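Local coordinates for protein polyhedrin (Operophtera brumata cypovirus 19, PDB 5A99) that forms the crystalline polyhedra, the occlusion bodies in which cypovirus particles are embedded and probably protected outside the insect host, at residues I33-V38 and I185-Q190; I49-P54 and S215-A220; Y61-L66 and H86-L91; Q65-N70 and M105-S110. All coordinates share one frame; numbering follows the deposited sequence.

Contact 1: residues I33-V38 and I185-Q190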
# COMPACT_ATOMS: atom_id res chain seq x y z
N ILE A 33 16.59 -0.28 -8.41
CA ILE A 33 16.65 -1.72 -8.28
C ILE A 33 15.28 -2.23 -8.67
O ILE A 33 14.26 -1.53 -8.50
CB ILE A 33 17.07 -2.21 -6.87
CG1 ILE A 33 16.18 -1.61 -5.79
CG2 ILE A 33 18.52 -1.88 -6.60
CD1 ILE A 33 16.48 -2.14 -4.39
N TYR A 34 15.26 -3.42 -9.23
CA TYR A 34 14.04 -3.99 -9.79
C TYR A 34 13.81 -5.38 -9.23
O TYR A 34 14.75 -6.15 -9.00
CB TYR A 34 14.11 -4.05 -11.33
CG TYR A 34 14.27 -2.71 -11.97
CD1 TYR A 34 13.18 -1.88 -12.17
CD2 TYR A 34 15.52 -2.26 -12.39
CE1 TYR A 34 13.32 -0.64 -12.75
CE2 TYR A 34 15.67 -1.03 -12.97
CZ TYR A 34 14.57 -0.23 -13.16
OH TYR A 34 14.72 1.00 -13.74
N ALA A 35 12.53 -5.67 -9.01
CA ALA A 35 12.08 -6.97 -8.56
C ALA A 35 10.86 -7.37 -9.40
O ALA A 35 9.82 -6.71 -9.36
CB ALA A 35 11.74 -6.94 -7.09
N HIS A 36 11.01 -8.45 -10.16
CA HIS A 36 9.93 -8.96 -11.00
C HIS A 36 9.39 -10.25 -10.43
O HIS A 36 10.14 -11.18 -10.15
CB HIS A 36 10.42 -9.23 -12.41
CG HIS A 36 10.48 -8.02 -13.29
ND1 HIS A 36 11.63 -7.28 -13.44
CD2 HIS A 36 9.54 -7.44 -14.08
CE1 HIS A 36 11.40 -6.28 -14.28
NE2 HIS A 36 10.14 -6.35 -14.67
N LEU A 37 8.07 -10.31 -10.29
CA LEU A 37 7.43 -11.57 -9.98
C LEU A 37 6.68 -11.97 -11.24
O LEU A 37 5.73 -11.30 -11.66
CB LEU A 37 6.49 -11.42 -8.78
CG LEU A 37 5.71 -12.67 -8.39
CD1 LEU A 37 6.62 -13.88 -8.21
CD2 LEU A 37 4.90 -12.41 -7.11
N VAL A 38 7.15 -13.04 -11.87
CA VAL A 38 6.58 -13.50 -13.13
C VAL A 38 5.78 -14.75 -12.86
O VAL A 38 6.30 -15.73 -12.34
CB VAL A 38 7.67 -13.81 -14.16
CG1 VAL A 38 7.04 -14.22 -15.52
CG2 VAL A 38 8.59 -12.64 -14.31
N ILE A 185 2.44 -14.40 -1.66
CA ILE A 185 3.86 -14.16 -1.92
C ILE A 185 4.37 -12.85 -1.33
O ILE A 185 3.80 -11.78 -1.56
CB ILE A 185 4.15 -14.21 -3.42
CG1 ILE A 185 3.98 -15.64 -3.95
CG2 ILE A 185 5.56 -13.75 -3.72
CD1 ILE A 185 3.96 -15.72 -5.45
N SER A 186 5.45 -12.97 -0.56
CA SER A 186 6.15 -11.83 0.04
C SER A 186 7.63 -11.82 -0.42
O SER A 186 8.26 -12.87 -0.53
CB SER A 186 6.09 -11.91 1.57
OG SER A 186 4.76 -12.09 2.00
N PHE A 187 8.16 -10.63 -0.72
CA PHE A 187 9.59 -10.51 -0.98
C PHE A 187 10.14 -9.13 -0.62
O PHE A 187 9.40 -8.17 -0.36
CB PHE A 187 9.93 -10.90 -2.43
CG PHE A 187 9.26 -10.04 -3.47
CD1 PHE A 187 9.74 -8.78 -3.75
CD2 PHE A 187 8.18 -10.52 -4.18
CE1 PHE A 187 9.14 -7.98 -4.71
CE2 PHE A 187 7.58 -9.74 -5.15
CZ PHE A 187 8.05 -8.47 -5.41
N ALA A 188 11.46 -9.06 -0.54
CA ALA A 188 12.14 -7.82 -0.21
C ALA A 188 13.53 -7.87 -0.79
O ALA A 188 14.13 -8.93 -0.96
CB ALA A 188 12.22 -7.63 1.27
N VAL A 189 14.04 -6.68 -1.08
CA VAL A 189 15.41 -6.52 -1.51
C VAL A 189 15.77 -5.04 -1.42
O VAL A 189 14.94 -4.18 -1.71
CB VAL A 189 15.62 -7.06 -2.94
CG1 VAL A 189 14.63 -6.44 -3.92
CG2 VAL A 189 17.05 -6.82 -3.40
N GLN A 190 17.01 -4.75 -1.01
CA GLN A 190 17.50 -3.38 -0.97
C GLN A 190 18.73 -3.28 -1.86
O GLN A 190 19.35 -4.30 -2.21
CB GLN A 190 17.86 -2.96 0.47
CG GLN A 190 19.02 -3.72 1.06
CD GLN A 190 19.51 -3.17 2.40
OE1 GLN A 190 18.95 -2.22 2.95
NE2 GLN A 190 20.57 -3.78 2.93
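A35 and L37 of one strand receive the ring of F187 from the other. A35 CB lies 3.7 Å from F187 CE1. L37 CB lies 4.1 Å from F187 CE2. The small methyl of A35 makes a low point between the longer I33 and L37, and the large ring rises into it. F187 CG stands between the backbone N and the carbonyl carbon (chi1 61°), which carries CG toward A35. The ring meets both aliphatic carbons obliquely. V189 touches A35 from further along the strand, with V189 CG1 4.3 Å from A35 CB. At one end L37 and I185 meet tip to tip. L37 CD2 sits 3.7 Å from I185 CG2 and 3.8 Å from I185 CD1, so one methyl fits into the fork of the isoleucine. At the other end I33 CD1 reaches down to the backbone, 3.6 Å from Q190 C. The ring of F113 also meets F187, and F126 packs on F187 and I185. Y34 and H36 point away from this interface. The strand axes stay 8.1 Å apart and run nearly antiparallel, at 163°. This is too wide for backbone pairing. Strand 33-40 belongs to a six-stranded antiparallel sheet and strand 184-190 to a three-stranded one. Their facing apolar side chains form the interior of a beta-sandwich, the fold of cypovirus polyhedrins.

Contact 2: residues I49-P54 and S215-A220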
# COMPACT_ATOMS: atom_id res chain seq x y z
N ILE A 49 4.52 -8.90 -12.57
CA ILE A 49 4.41 -7.87 -11.55
C ILE A 49 5.81 -7.32 -11.35
O ILE A 49 6.73 -8.07 -11.00
CB ILE A 49 3.85 -8.44 -10.24
CG1 ILE A 49 2.44 -8.99 -10.45
CG2 ILE A 49 3.81 -7.38 -9.15
CD1 ILE A 49 1.89 -9.69 -9.25
N ARG A 50 6.00 -6.03 -11.61
CA ARG A 50 7.27 -5.39 -11.36
C ARG A 50 7.17 -4.38 -10.23
O ARG A 50 6.35 -3.45 -10.26
CB ARG A 50 7.82 -4.66 -12.58
CG ARG A 50 9.20 -4.05 -12.32
CD ARG A 50 9.76 -3.32 -13.52
NE ARG A 50 9.23 -1.97 -13.69
CZ ARG A 50 8.68 -1.51 -14.82
NH1 ARG A 50 8.53 -2.32 -15.87
NH2 ARG A 50 8.26 -0.24 -14.89
N ALA A 51 8.04 -4.57 -9.25
CA ALA A 51 8.26 -3.58 -8.21
C ALA A 51 9.59 -2.91 -8.47
O ALA A 51 10.53 -3.53 -8.98
CB ALA A 51 8.27 -4.24 -6.87
N GLN A 52 9.69 -1.64 -8.12
CA GLN A 52 10.92 -0.90 -8.31
C GLN A 52 11.03 0.26 -7.33
O GLN A 52 10.02 0.83 -6.89
CB GLN A 52 11.01 -0.37 -9.74
CG GLN A 52 10.06 0.76 -10.06
CD GLN A 52 10.01 1.12 -11.54
OE1 GLN A 52 10.15 0.25 -12.41
NE2 GLN A 52 9.79 2.40 -11.84
N ASN A 53 12.26 0.62 -7.03
CA ASN A 53 12.54 1.68 -6.08
C ASN A 53 14.01 2.08 -6.18
O ASN A 53 14.88 1.25 -6.50
CB ASN A 53 12.21 1.19 -4.67
CG ASN A 53 12.16 2.32 -3.66
OD1 ASN A 53 13.17 2.66 -3.02
ND2 ASN A 53 10.99 2.92 -3.50
N PRO A 54 14.31 3.36 -5.91
CA PRO A 54 15.73 3.72 -5.98
C PRO A 54 16.56 3.09 -4.88
O PRO A 54 17.78 3.01 -5.01
CB PRO A 54 15.72 5.25 -5.87
CG PRO A 54 14.36 5.64 -5.43
CD PRO A 54 13.46 4.46 -5.44
N SER A 215 7.40 4.36 -7.02
CA SER A 215 6.81 3.88 -8.25
C SER A 215 5.73 2.88 -7.93
O SER A 215 5.90 2.07 -7.02
CB SER A 215 7.86 3.20 -9.13
OG SER A 215 8.88 4.09 -9.51
N PRO A 216 4.62 2.91 -8.68
CA PRO A 216 3.62 1.89 -8.39
C PRO A 216 4.09 0.55 -8.94
O PRO A 216 4.94 0.55 -9.83
CB PRO A 216 2.38 2.38 -9.15
CG PRO A 216 2.95 3.09 -10.33
CD PRO A 216 4.24 3.73 -9.85
N ASP A 217 3.59 -0.55 -8.40
CA ASP A 217 3.89 -1.85 -8.99
C ASP A 217 3.23 -1.87 -10.36
O ASP A 217 2.10 -1.42 -10.53
CB ASP A 217 3.36 -3.00 -8.14
CG ASP A 217 4.15 -3.19 -6.85
OD1 ASP A 217 5.26 -2.64 -6.72
OD2 ASP A 217 3.65 -3.92 -5.97
N LEU A 218 3.95 -2.39 -11.35
CA LEU A 218 3.39 -2.53 -12.68
C LEU A 218 2.86 -3.95 -12.86
O LEU A 218 3.56 -4.91 -12.55
CB LEU A 218 4.45 -2.24 -13.74
CG LEU A 218 3.99 -2.36 -15.20
CD1 LEU A 218 4.71 -1.35 -16.10
CD2 LEU A 218 4.22 -3.76 -15.70
N TYR A 219 1.62 -4.05 -13.33
CA TYR A 219 1.01 -5.33 -13.69
C TYR A 219 0.89 -5.42 -15.21
O TYR A 219 0.41 -4.49 -15.85
CB TYR A 219 -0.39 -5.43 -13.08
CG TYR A 219 -0.47 -6.05 -11.70
CD1 TYR A 219 -0.03 -5.36 -10.57
CD2 TYR A 219 -1.04 -7.30 -11.51
CE1 TYR A 219 -0.12 -5.92 -9.30
CE2 TYR A 219 -1.14 -7.88 -10.25
CZ TYR A 219 -0.68 -7.18 -9.15
OH TYR A 219 -0.78 -7.76 -7.89
N ALA A 220 1.30 -6.55 -15.78
CA ALA A 220 1.21 -6.76 -17.22
C ALA A 220 0.79 -8.19 -17.53
O ALA A 220 1.13 -9.11 -16.79
CB ALA A 220 2.55 -6.47 -17.90
O HOH W 1 7.07 -1.19 -11.06
O HOH W 2 6.99 -0.61 -7.24
O HOH W 3 8.70 2.26 -5.15
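I49 and Y219 lie side by side and point the same way. I49 CG1 stands over one face of the tyrosine ring, 3.8 Å from its centroid, in a CH-pi contact. I49 CG1 is anti to the carbonyl carbon (chi1 -62°), which sets it above the ring. Y219 OH bonds to the backbone oxygen of Q65. On the opposite face of the sheet R50 and L218 cross obliquely. R50 NH2 lies 3.9 Å from L218 CD1. R50 NE donates to Q52 OE1 at 2.7 Å, a bond within the strand. Q52 CG stands between the backbone N and the carbonyl carbon (chi1 72°). The amide beyond it reaches S215, and Q52 NE2 donates to S215 OG at 3.0 Å. The backbones of R50 and L218 form an antiparallel hydrogen-bonded pair. R50 N to L218 O is 2.8 Å, and L218 N to R50 O is also 2.8 Å. Beyond A51 and D217 the backbones draw apart, and water 3 accepts from both N53 ND2 and S215 N. D217 OD1 comes 3.4 Å from A51 CB, but its carboxylate is held by R59 and Y61. R50 NH2 and Q52 NE2 also donate to backbone oxygens of N132 and N133 of the third subunit. This edge of the sheet therefore serves both the subunit's own pairing and the trimer interface.

Contact 3: residues Y61-L66 and H86-L91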
# COMPACT_ATOMS: atom_id res chain seq x y z
N TYR A 61 1.91 -10.00 -1.73
CA TYR A 61 0.78 -10.18 -2.62
C TYR A 61 -0.10 -11.29 -2.09
O TYR A 61 0.36 -12.39 -1.81
CB TYR A 61 1.28 -10.47 -4.04
CG TYR A 61 2.20 -9.39 -4.54
CD1 TYR A 61 1.71 -8.26 -5.19
CD2 TYR A 61 3.57 -9.48 -4.33
CE1 TYR A 61 2.56 -7.26 -5.62
CE2 TYR A 61 4.43 -8.49 -4.76
CZ TYR A 61 3.92 -7.37 -5.40
OH TYR A 61 4.79 -6.39 -5.82
N ASN A 62 -1.37 -10.97 -1.90
CA ASN A 62 -2.31 -11.98 -1.48
C ASN A 62 -2.70 -12.83 -2.69
O ASN A 62 -2.44 -12.44 -3.84
CB ASN A 62 -3.54 -11.32 -0.85
CG ASN A 62 -4.37 -12.31 -0.06
OD1 ASN A 62 -3.87 -13.35 0.37
ND2 ASN A 62 -5.64 -11.99 0.12
N TRP A 63 -3.31 -13.98 -2.44
CA TRP A 63 -3.71 -14.92 -3.50
C TRP A 63 -4.50 -14.23 -4.61
O TRP A 63 -4.28 -14.50 -5.80
CB TRP A 63 -4.53 -16.05 -2.88
CG TRP A 63 -5.02 -17.12 -3.82
CD1 TRP A 63 -4.35 -18.25 -4.20
CD2 TRP A 63 -6.29 -17.17 -4.48
NE1 TRP A 63 -5.13 -19.00 -5.05
CE2 TRP A 63 -6.32 -18.36 -5.24
CE3 TRP A 63 -7.40 -16.32 -4.50
CZ2 TRP A 63 -7.42 -18.72 -6.02
CZ3 TRP A 63 -8.50 -16.68 -5.26
CH2 TRP A 63 -8.50 -17.87 -6.01
N ASP A 64 -5.41 -13.33 -4.24
CA ASP A 64 -6.27 -12.69 -5.22
C ASP A 64 -5.56 -11.56 -5.96
O ASP A 64 -6.12 -10.95 -6.87
CB ASP A 64 -7.56 -12.18 -4.56
CG ASP A 64 -7.35 -10.94 -3.71
OD1 ASP A 64 -6.29 -10.84 -3.06
OD2 ASP A 64 -8.26 -10.08 -3.69
N GLN A 65 -4.31 -11.29 -5.59
CA GLN A 65 -3.50 -10.37 -6.36
C GLN A 65 -2.51 -11.11 -7.24
O GLN A 65 -1.79 -10.48 -8.01
CB GLN A 65 -2.79 -9.40 -5.41
CG GLN A 65 -3.77 -8.66 -4.52
CD GLN A 65 -3.09 -7.94 -3.37
OE1 GLN A 65 -2.15 -8.45 -2.77
NE2 GLN A 65 -3.57 -6.75 -3.06
N LEU A 66 -2.51 -12.44 -7.15
CA LEU A 66 -1.60 -13.29 -7.93
C LEU A 66 -2.32 -14.10 -9.01
O LEU A 66 -1.75 -14.40 -10.06
CB LEU A 66 -0.85 -14.26 -7.00
CG LEU A 66 0.06 -13.62 -5.93
CD1 LEU A 66 0.51 -14.65 -4.90
CD2 LEU A 66 1.23 -12.95 -6.58
N HIS A 86 -16.57 -19.99 -2.99
CA HIS A 86 -16.51 -21.35 -2.45
C HIS A 86 -15.09 -21.89 -2.52
O HIS A 86 -14.61 -22.56 -1.60
CB HIS A 86 -17.42 -22.27 -3.26
CG HIS A 86 -18.87 -21.90 -3.21
ND1 HIS A 86 -19.39 -21.06 -2.24
CD2 HIS A 86 -19.90 -22.23 -4.01
CE1 HIS A 86 -20.69 -20.90 -2.46
NE2 HIS A 86 -21.02 -21.60 -3.52
N LEU A 87 -14.44 -21.62 -3.65
CA LEU A 87 -13.07 -22.04 -3.86
C LEU A 87 -12.18 -21.48 -2.75
O LEU A 87 -11.45 -22.22 -2.08
CB LEU A 87 -12.60 -21.57 -5.23
CG LEU A 87 -11.10 -21.76 -5.50
CD1 LEU A 87 -10.73 -23.22 -5.33
CD2 LEU A 87 -10.74 -21.22 -6.87
N ARG A 88 -12.28 -20.17 -2.53
CA ARG A 88 -11.45 -19.49 -1.55
C ARG A 88 -11.73 -20.00 -0.15
O ARG A 88 -10.79 -20.21 0.62
CB ARG A 88 -11.66 -17.99 -1.61
CG ARG A 88 -11.10 -17.37 -2.87
CD ARG A 88 -11.47 -15.91 -2.97
NE ARG A 88 -10.54 -15.05 -2.24
CZ ARG A 88 -10.56 -13.72 -2.28
NH1 ARG A 88 -11.49 -13.08 -2.99
NH2 ARG A 88 -9.66 -13.03 -1.59
N ASP A 89 -13.01 -20.22 0.16
CA ASP A 89 -13.43 -20.83 1.42
C ASP A 89 -12.57 -22.08 1.71
O ASP A 89 -12.04 -22.23 2.81
CB ASP A 89 -14.92 -21.21 1.40
CG ASP A 89 -15.85 -19.99 1.44
OD1 ASP A 89 -15.39 -18.87 1.72
OD2 ASP A 89 -17.07 -20.18 1.21
N GLY A 90 -12.43 -22.95 0.71
CA GLY A 90 -11.64 -24.17 0.86
C GLY A 90 -10.13 -23.95 0.93
O GLY A 90 -9.42 -24.67 1.64
N LEU A 91 -9.62 -22.96 0.20
CA LEU A 91 -8.17 -22.70 0.21
C LEU A 91 -7.73 -22.09 1.54
O LEU A 91 -6.59 -22.26 1.95
CB LEU A 91 -7.76 -21.77 -0.94
CG LEU A 91 -8.22 -22.16 -2.36
CD1 LEU A 91 -7.66 -21.18 -3.41
CD2 LEU A 91 -7.82 -23.60 -2.68
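The indole of W63 and the guanidinium of R88 are the flat groups here, with planes 32° apart. L91 CD1 sits 3.6 Å from W63 CZ2, above the ring plane and offset toward the rim. R88 CG lies 3.6 Å from W63 CZ3. L87 CD2 touches the far end of the six-membered ring, 4.1 Å from W63 CH2. For the guanidinium, D64 CB lies over one face, 3.7 Å from R88 NH2, and N62 ND2 lies at the edge, near the plane. This is a helix packed on a loop. L87, R88 and L91 line one side of helix 81-92, and W63 projects from the turns that follow strand 56-61. Those turns are held by backbone bonds from Q65 N to N62 O and from L66 N to W63 O. W63 CG is anti to the backbone N (chi1 -180°), and the ring beyond it reaches R88 and L91. W63 NE1 donates to E107. R88 NE donates to Y131, and R88 NH1 to R72 O of the second subunit. D64 OD1 forms its salt bridge with R72 of that subunit. Towards R88, D64 keeps a long salt bridge, with 3.9 Å between D64 OD2 and R88 NH2.

Contact 4: residues Q65-N70 and M105-S110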
# COMPACT_ATOMS: atom_id res chain seq x y z
N GLN A 65 -4.31 -11.29 -5.59
CA GLN A 65 -3.50 -10.37 -6.36
C GLN A 65 -2.51 -11.11 -7.24
O GLN A 65 -1.79 -10.48 -8.01
CB GLN A 65 -2.79 -9.40 -5.41
CG GLN A 65 -3.77 -8.66 -4.52
CD GLN A 65 -3.09 -7.94 -3.37
OE1 GLN A 65 -2.15 -8.45 -2.77
NE2 GLN A 65 -3.57 -6.75 -3.06
N LEU A 66 -2.51 -12.44 -7.15
CA LEU A 66 -1.60 -13.29 -7.93
C LEU A 66 -2.32 -14.10 -9.01
O LEU A 66 -1.75 -14.40 -10.06
CB LEU A 66 -0.85 -14.26 -7.00
CG LEU A 66 0.06 -13.62 -5.93
CD1 LEU A 66 0.51 -14.65 -4.90
CD2 LEU A 66 1.23 -12.95 -6.58
N VAL A 67 -3.56 -14.46 -8.76
CA VAL A 67 -4.33 -15.21 -9.74
C VAL A 67 -4.62 -14.32 -10.94
O VAL A 67 -4.43 -13.10 -10.88
CB VAL A 67 -5.65 -15.72 -9.15
CG1 VAL A 67 -5.38 -16.67 -8.01
CG2 VAL A 67 -6.52 -14.55 -8.69
N LEU A 68 -5.06 -14.91 -12.04
CA LEU A 68 -5.62 -14.14 -13.15
C LEU A 68 -6.88 -14.84 -13.66
O LEU A 68 -6.84 -16.00 -14.04
CB LEU A 68 -4.59 -13.99 -14.28
CG LEU A 68 -4.89 -12.91 -15.33
CD1 LEU A 68 -3.62 -12.57 -16.13
CD2 LEU A 68 -6.01 -13.35 -16.27
N PRO A 69 -8.00 -14.11 -13.74
CA PRO A 69 -8.08 -12.66 -13.63
C PRO A 69 -8.07 -12.15 -12.19
O PRO A 69 -8.35 -12.88 -11.23
CB PRO A 69 -9.44 -12.35 -14.27
CG PRO A 69 -10.26 -13.56 -13.98
CD PRO A 69 -9.31 -14.72 -14.04
N ASN A 70 -7.73 -10.87 -12.06
CA ASN A 70 -7.82 -10.17 -10.79
C ASN A 70 -8.25 -8.73 -11.02
O ASN A 70 -8.45 -8.32 -12.17
CB ASN A 70 -6.48 -10.24 -10.03
CG ASN A 70 -5.34 -9.59 -10.78
OD1 ASN A 70 -5.22 -8.35 -10.81
ND2 ASN A 70 -4.48 -10.41 -11.38
N MET A 105 -8.70 -22.42 -12.27
CA MET A 105 -8.16 -22.11 -13.59
C MET A 105 -7.40 -20.80 -13.54
O MET A 105 -6.52 -20.54 -14.36
CB MET A 105 -9.29 -22.00 -14.60
CG MET A 105 -9.99 -23.31 -14.89
SD MET A 105 -8.82 -24.65 -15.17
CE MET A 105 -9.93 -25.91 -15.79
N ASN A 106 -7.73 -19.97 -12.55
CA ASN A 106 -7.14 -18.64 -12.43
C ASN A 106 -5.78 -18.65 -11.74
O ASN A 106 -5.11 -17.62 -11.69
CB ASN A 106 -8.10 -17.68 -11.67
CG ASN A 106 -8.51 -18.22 -10.30
OD1 ASN A 106 -8.46 -19.43 -10.05
ND2 ASN A 106 -8.94 -17.32 -9.41
N GLU A 107 -5.38 -19.80 -11.21
CA GLU A 107 -4.16 -19.89 -10.41
C GLU A 107 -2.92 -20.17 -11.25
O GLU A 107 -2.98 -20.90 -12.24
CB GLU A 107 -4.31 -21.00 -9.36
CG GLU A 107 -5.40 -20.75 -8.32
CD GLU A 107 -5.38 -21.81 -7.25
OE1 GLU A 107 -5.80 -22.95 -7.53
OE2 GLU A 107 -4.93 -21.52 -6.12
N PRO A 108 -1.77 -19.62 -10.83
CA PRO A 108 -0.50 -19.76 -11.55
C PRO A 108 0.07 -21.17 -11.39
O PRO A 108 -0.14 -21.83 -10.36
CB PRO A 108 0.40 -18.73 -10.86
CG PRO A 108 -0.13 -18.65 -9.46
CD PRO A 108 -1.62 -18.85 -9.59
N VAL A 109 0.77 -21.63 -12.41
CA VAL A 109 1.42 -22.93 -12.38
C VAL A 109 2.78 -22.84 -11.70
O VAL A 109 3.19 -23.74 -10.97
CB VAL A 109 1.61 -23.45 -13.81
CG1 VAL A 109 2.27 -24.82 -13.80
CG2 VAL A 109 0.29 -23.50 -14.53
N SER A 110 3.48 -21.75 -11.95
CA SER A 110 4.84 -21.61 -11.47
C SER A 110 5.22 -20.15 -11.54
O SER A 110 4.43 -19.31 -12.01
CB SER A 110 5.79 -22.46 -12.31
OG SER A 110 5.91 -21.91 -13.62
O HOH W 4 -9.88 -14.88 -10.15
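L68 and N106 join two irregular loops, one following strand 56-61 and the other leading into strand 110-116. L68 N donates to N106 O at 2.7 Å. N106 CA returns a CH...O contact to L68 O, at 3.1 Å. V67 and N106 side chains lie side by side and point the same way. V67 CB is 3.7 Å from N106 ND2, so the flat amide rests against the branched valine. N106 CG stands between its backbone N and carbonyl carbon (chi1 55°), which puts CG on the V67 side, 4.0 Å from V67 CB. V67 CG1 also touches the aliphatic part of E107, 4.1 Å from E107 CG. The carboxylate of E107 turns to other partners: E107 OE2 is hydrogen-bonded to H182 ND1 and W63 NE1, and E107 OE1 to the backbone N of G104. The peptide between L68 and P69 is cis. P69 crosses N106 at about a right angle, with P69 CD 4.0 Å from N106 CB. The second loop ends in a classic beta bulge, where V109 and S110 both face Y40 as the chain enters the six-stranded sheet. Just before it, P108 packs on L39 of that sheet, and L66 packs on L37 and L39. Water 4 bridges the loops, accepting from N106 ND2 at 2.7 Å and donating to P69 O. On the first loop N70 ND2 donates to V67 O, at 2.7 Å and nearly along the C=O axis.

How the contacts relate
Contact 1 lies at the centre of the chain and is apolar. Contact 2 shares its larger sheet: strands 33-40 and 46-53 are neighbours, with L37 N bonded to I49 O. It lies at the sheet edge and adds polar groups and waters, and more of its residues meet the third subunit. Contacts 3 and 4 are further out, with centres about 20 Å and 16 Å from that of the chain, yet most of their touching residues are buried. Contact 3 is mixed and meets the second subunit, while contact 4 combines one backbone bond with an amide lying on a valine. L66, shared with Q65 by the segments of contacts 3 and 4, also packs on I185 of contact 1.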